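Side-chain contacts in probable CoA-transferase alpha subunit (Rhodococcus jostii, PDB 6COJ), which probably serves as the alpha subunit of a CoA-transferase-family enzyme and binds a large coenzyme A thioester whose acyl part carries a spiro ring system: residues Leu50-Leu55 against Asp294-Ala299; Arg269-Ser274 against Gln279-Phe284. The protein carries 1 engineered substitution. All blocks are in the same frame, centred on the assembly; numbering follows the deposited sequence.

Contact 1 of 2, residues Leu50-Leu55 against Asp294-Ala299; sequences LVRALL and DDYQAA
The guanidinium of Arg52 lies flat over one face of the Tyr296 ring, the two planes only 10° apart and their centres 3.6 Å from each other. Arg52 NE sits over the middle of the ring, and the group runs from there across the CE2–CZ side, with CZ 3.3 Å from Tyr296 CE2 and NH1 3.2 Å from Tyr296 CZ. The aliphatic part joins in: Arg52 CD presents its hydrogens to the same face, 3.7 Å from the ring centroid, so a CH-pi contact accompanies the cation-pi stack. The arginine chain bends at chi3 (-72°), which helps to lay the guanidinium across the ring face; on the other side CG of Tyr296, anti to the backbone N (chi1 172°), carries the ring out toward helix 48-56. Arg52 NH1 and Tyr296 OH come within 3.3 Å but are poorly aligned for a hydrogen bond. Each turns to His253 instead, NH1 to its backbone O and the hydroxyl to its ND1. Arg52 NH2 forms a salt bridge with Glu293 OE2, which also binds NE2 of Gln297; that amide nitrogen lies at the edge of the Tyr296 ring, near its plane, and Gln297 OE1 is bonded in turn to Asn250 ND2. These polar bonds fix the rotation of the buried guanidinium while the ring covers its face, and the nearby carboxylate probably balances its charge. A leucine in place of Tyr296 would probably leave the guanidinium without its stacking surface and His253 ND1 without the hydroxyl. Tyr288 and Phe254 pack around the tyrosine. Helix 48-56 links the adjacent parallel strands 35-38 and 62-65, a beta-alpha-beta crossover of the Rossmann-like CoA-transferase fold, and this cation-pi stack joins the C-terminal helix 293-306 to helix 48-56 of that crossover.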
# COMPACT_ATOMS: atom_id res chain seq x y z
N LEU A 50 2.20 21.97 -16.15
CA LEU A 50 3.28 21.21 -16.78
C LEU A 50 2.86 20.68 -18.15
O LEU A 50 3.66 20.69 -19.10
CB LEU A 50 3.76 20.09 -15.86
CG LEU A 50 4.67 20.53 -14.70
CD1 LEU A 50 4.72 19.47 -13.58
CD2 LEU A 50 6.09 20.86 -15.20
N VAL A 51 1.60 20.26 -18.29
CA VAL A 51 1.10 19.81 -19.59
C VAL A 51 1.10 20.96 -20.60
O VAL A 51 1.49 20.77 -21.76
CB VAL A 51 -0.29 19.16 -19.45
CG1 VAL A 51 -0.91 18.92 -20.83
CG2 VAL A 51 -0.19 17.86 -18.67
N ARG A 52 0.67 22.15 -20.19
CA ARG A 52 0.74 23.30 -21.09
C ARG A 52 2.18 23.62 -21.48
O ARG A 52 2.44 24.03 -22.62
CB ARG A 52 0.05 24.52 -20.47
CG ARG A 52 -1.48 24.42 -20.45
CD ARG A 52 -2.17 25.65 -19.87
NE ARG A 52 -2.02 25.78 -18.42
CZ ARG A 52 -2.85 25.25 -17.53
NH1 ARG A 52 -3.90 24.52 -17.93
NH2 ARG A 52 -2.64 25.44 -16.24
N ALA A 53 3.13 23.43 -20.56
CA ALA A 53 4.53 23.64 -20.91
C ALA A 53 5.01 22.60 -21.91
O ALA A 53 5.80 22.91 -22.81
CB ALA A 53 5.40 23.64 -19.64
N LEU A 54 4.53 21.36 -21.78
CA LEU A 54 4.81 20.35 -22.81
C LEU A 54 4.28 20.78 -24.17
O LEU A 54 4.97 20.61 -25.19
CB LEU A 54 4.18 19.01 -22.41
CG LEU A 54 5.14 17.99 -21.81
CD1 LEU A 54 4.37 16.77 -21.30
CD2 LEU A 54 6.18 17.57 -22.83
N LEU A 55 3.07 21.34 -24.22
CA LEU A 55 2.49 21.78 -25.49
C LEU A 55 3.32 22.88 -26.13
O LEU A 55 3.45 22.94 -27.35
CB LEU A 55 1.05 22.26 -25.27
CG LEU A 55 -0.04 21.27 -25.70
CD1 LEU A 55 0.14 19.93 -25.01
CD2 LEU A 55 -1.44 21.83 -25.43
N ASP A 294 1.42 32.50 -17.15
CA ASP A 294 0.80 33.74 -16.68
C ASP A 294 -0.25 34.24 -17.66
O ASP A 294 -1.32 34.70 -17.26
CB ASP A 294 1.86 34.81 -16.42
CG ASP A 294 2.65 34.56 -15.15
OD1 ASP A 294 2.21 33.73 -14.33
OD2 ASP A 294 3.71 35.20 -14.97
N ASP A 295 0.04 34.15 -18.97
CA ASP A 295 -0.94 34.54 -19.97
C ASP A 295 -2.18 33.66 -19.90
O ASP A 295 -3.31 34.15 -20.00
CB ASP A 295 -0.33 34.46 -21.37
CG ASP A 295 0.80 35.45 -21.58
OD1 ASP A 295 0.80 36.50 -20.92
OD2 ASP A 295 1.68 35.16 -22.41
N TYR A 296 -1.98 32.35 -19.74
CA TYR A 296 -3.11 31.44 -19.58
C TYR A 296 -3.94 31.84 -18.36
O TYR A 296 -5.17 31.91 -18.44
CB TYR A 296 -2.61 30.00 -19.43
CG TYR A 296 -3.69 29.01 -19.06
CD1 TYR A 296 -4.48 28.42 -20.03
CD2 TYR A 296 -3.92 28.67 -17.72
CE1 TYR A 296 -5.46 27.50 -19.70
CE2 TYR A 296 -4.91 27.77 -17.38
CZ TYR A 296 -5.67 27.19 -18.37
OH TYR A 296 -6.66 26.28 -18.05
N GLN A 297 -3.28 32.08 -17.23
CA GLN A 297 -3.99 32.37 -15.99
C GLN A 297 -4.77 33.67 -16.11
O GLN A 297 -5.91 33.77 -15.63
CB GLN A 297 -3.01 32.42 -14.82
CG GLN A 297 -2.38 31.08 -14.47
CD GLN A 297 -3.39 30.08 -13.93
OE1 GLN A 297 -4.43 30.47 -13.39
NE2 GLN A 297 -3.08 28.79 -14.05
N ALA A 298 -4.19 34.68 -16.77
CA ALA A 298 -4.92 35.92 -16.98
C ALA A 298 -6.14 35.70 -17.85
O ALA A 298 -7.22 36.25 -17.58
CB ALA A 298 -3.99 36.96 -17.61
N ALA A 299 -6.01 34.90 -18.91
CA ALA A 299 -7.13 34.67 -19.81
C ALA A 299 -8.23 33.87 -19.14
O ALA A 299 -9.42 34.09 -19.39
CB ALA A 299 -6.64 33.96 -21.07

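Contact 2 of 2, residues Arg269-Ser274 against Gln279-Phe284; sequences RHYAES and QAWQQF
Ser274 and Phe284 meet where two successive helices face each other: Ser274 CB rests 3.8 Å from Phe284 CB, and the hydroxyl lies by CD2 of the ring. With OG turned beside its own backbone N (chi1 -68°), the serine donates to His270 O one turn back, at 2.8 Å. That carbonyl also takes the amide of Ser274, the two donors arriving from opposite faces of its plane. A water donates to Ser274 OG and to Ala280 O (2.7 Å), bridging the helices. Helices 265-274 and 278-288 form a splayed helical hairpin with a very short connection, their local directions 134° apart, well off antiparallel. At the mouth of the turn Ala280 CB presses against Ser274 O at 3.2 Å. The same oxygen lies at the edge of the Trp281 indole, 3.6 Å from CE3. At the far end of the indole, Trp281 CH2 touches Tyr271 CE1 at 3.8 Å; the two rings meet rim to rim, with planes at 71°. Tyr271 directs its hydroxyl to Asp98, and Trp100 packs edge-to-face with Trp281. Phe284 CE2 reaches in to Tyr271 CA (3.7 Å), while His270 CD2 comes to the edge of the phenylalanine ring.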
# COMPACT_ATOMS: atom_id res chain seq x y z
N ARG A 269 -16.02 22.94 -19.75
CA ARG A 269 -17.01 22.88 -20.82
C ARG A 269 -16.54 23.65 -22.05
O ARG A 269 -16.73 23.19 -23.18
CB ARG A 269 -18.36 23.39 -20.34
CG ARG A 269 -19.12 22.37 -19.53
CD ARG A 269 -20.56 22.78 -19.31
NE ARG A 269 -20.69 23.98 -18.50
CZ ARG A 269 -20.84 23.99 -17.19
NH1 ARG A 269 -20.85 22.84 -16.51
NH2 ARG A 269 -20.97 25.13 -16.54
N HIS A 270 -15.92 24.82 -21.85
CA HIS A 270 -15.43 25.60 -22.98
C HIS A 270 -14.30 24.88 -23.71
O HIS A 270 -14.24 24.88 -24.95
CB HIS A 270 -14.97 26.98 -22.50
CG HIS A 270 -14.48 27.87 -23.59
ND1 HIS A 270 -15.30 28.36 -24.59
CD2 HIS A 270 -13.24 28.37 -23.84
CE1 HIS A 270 -14.59 29.12 -25.41
NE2 HIS A 270 -13.34 29.14 -24.98
N TYR A 271 -13.39 24.25 -22.96
CA TYR A 271 -12.35 23.43 -23.57
C TYR A 271 -12.96 22.34 -24.45
O TYR A 271 -12.58 22.17 -25.61
CB TYR A 271 -11.46 22.82 -22.47
CG TYR A 271 -10.79 21.52 -22.86
CD1 TYR A 271 -9.66 21.51 -23.68
CD2 TYR A 271 -11.28 20.30 -22.42
CE1 TYR A 271 -9.04 20.32 -24.04
CE2 TYR A 271 -10.68 19.10 -22.79
CZ TYR A 271 -9.55 19.12 -23.59
OH TYR A 271 -8.94 17.94 -23.95
N ALA A 272 -13.95 21.61 -23.91
CA ALA A 272 -14.52 20.49 -24.64
C ALA A 272 -15.27 20.96 -25.88
O ALA A 272 -15.11 20.38 -26.97
CB ALA A 272 -15.44 19.68 -23.71
N GLU A 273 -16.08 22.01 -25.75
CA GLU A 273 -16.81 22.53 -26.90
C GLU A 273 -15.88 23.15 -27.93
O GLU A 273 -16.20 23.17 -29.12
CB GLU A 273 -17.88 23.53 -26.46
CG GLU A 273 -19.13 22.87 -25.88
CD GLU A 273 -19.77 23.70 -24.79
OE1 GLU A 273 -19.37 24.87 -24.62
OE2 GLU A 273 -20.67 23.18 -24.10
N SER A 274 -14.73 23.66 -27.50
CA SER A 274 -13.81 24.25 -28.47
C SER A 274 -13.13 23.21 -29.34
O SER A 274 -12.63 23.55 -30.42
CB SER A 274 -12.77 25.14 -27.76
OG SER A 274 -13.39 26.28 -27.20
N GLN A 279 -12.14 25.62 -36.33
CA GLN A 279 -12.29 27.04 -36.05
C GLN A 279 -12.32 27.31 -34.54
O GLN A 279 -11.60 28.18 -34.04
CB GLN A 279 -13.55 27.56 -36.75
CG GLN A 279 -14.03 28.93 -36.32
CD GLN A 279 -15.02 28.87 -35.17
OE1 GLN A 279 -15.75 27.90 -35.01
NE2 GLN A 279 -15.04 29.93 -34.37
N ALA A 280 -13.15 26.57 -33.81
CA ALA A 280 -13.22 26.79 -32.37
C ALA A 280 -11.89 26.49 -31.69
O ALA A 280 -11.53 27.15 -30.71
CB ALA A 280 -14.35 25.95 -31.77
N TRP A 281 -11.12 25.54 -32.22
CA TRP A 281 -9.87 25.18 -31.56
C TRP A 281 -8.76 26.20 -31.79
O TRP A 281 -8.01 26.51 -30.86
CB TRP A 281 -9.45 23.76 -31.93
CG TRP A 281 -8.36 23.31 -31.02
CD1 TRP A 281 -7.06 23.11 -31.35
CD2 TRP A 281 -8.46 23.08 -29.60
NE1 TRP A 281 -6.35 22.73 -30.24
CE2 TRP A 281 -7.18 22.72 -29.16
CE3 TRP A 281 -9.51 23.15 -28.68
CZ2 TRP A 281 -6.92 22.41 -27.82
CZ3 TRP A 281 -9.26 22.84 -27.35
CH2 TRP A 281 -7.97 22.48 -26.94
N GLN A 282 -8.62 26.74 -33.02
CA GLN A 282 -7.64 27.80 -33.27
C GLN A 282 -7.85 28.97 -32.32
O GLN A 282 -6.89 29.57 -31.83
CB GLN A 282 -7.76 28.29 -34.71
CG GLN A 282 -6.85 29.47 -35.08
CD GLN A 282 -7.56 30.82 -34.99
OE1 GLN A 282 -8.78 30.92 -35.16
NE2 GLN A 282 -6.79 31.88 -34.75
N GLN A 283 -9.11 29.30 -32.06
CA GLN A 283 -9.41 30.43 -31.18
C GLN A 283 -9.05 30.09 -29.74
O GLN A 283 -8.49 30.93 -29.02
CB GLN A 283 -10.89 30.79 -31.28
CG GLN A 283 -11.24 32.11 -30.63
CD GLN A 283 -10.30 33.22 -31.06
OE1 GLN A 283 -9.47 33.69 -30.28
NE2 GLN A 283 -10.43 33.64 -32.32
N PHE A 284 -9.35 28.87 -29.30
CA PHE A 284 -8.95 28.45 -27.97
C PHE A 284 -7.43 28.48 -27.83
O PHE A 284 -6.90 28.98 -26.84
CB PHE A 284 -9.48 27.04 -27.71
CG PHE A 284 -9.27 26.55 -26.30
CD1 PHE A 284 -8.10 25.91 -25.94
CD2 PHE A 284 -10.25 26.74 -25.34
CE1 PHE A 284 -7.91 25.46 -24.65
CE2 PHE A 284 -10.07 26.28 -24.03
CZ PHE A 284 -8.90 25.65 -23.69
O HOH W 1 -12.91 28.46 -28.86

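Contact 2 is nested along the chain inside the long loop that contact 1 closes: 50-55 comes first, then 269-274, 279-284 and finally 294-299. The three helices 265-274, 278-288 and 293-306 follow one another at the C-terminal end. Contact 2 folds the first two together, whereas contact 1 ties the last to helix 48-56 beside the parallel sheet. The centres are 15 Å apart and the nearest atoms about 6 Å, so neighbours fill in between: Leu289 touches Arg52, Trp281 and Phe284, Tyr288 touches Tyr296 and Phe284, and Phe254 packs on Tyr271 and Tyr296. Helix 70-77 packs on segment 50-55 and on Tyr271 and Trp281, linking helix 48-56 to helices 265-274 and 278-288.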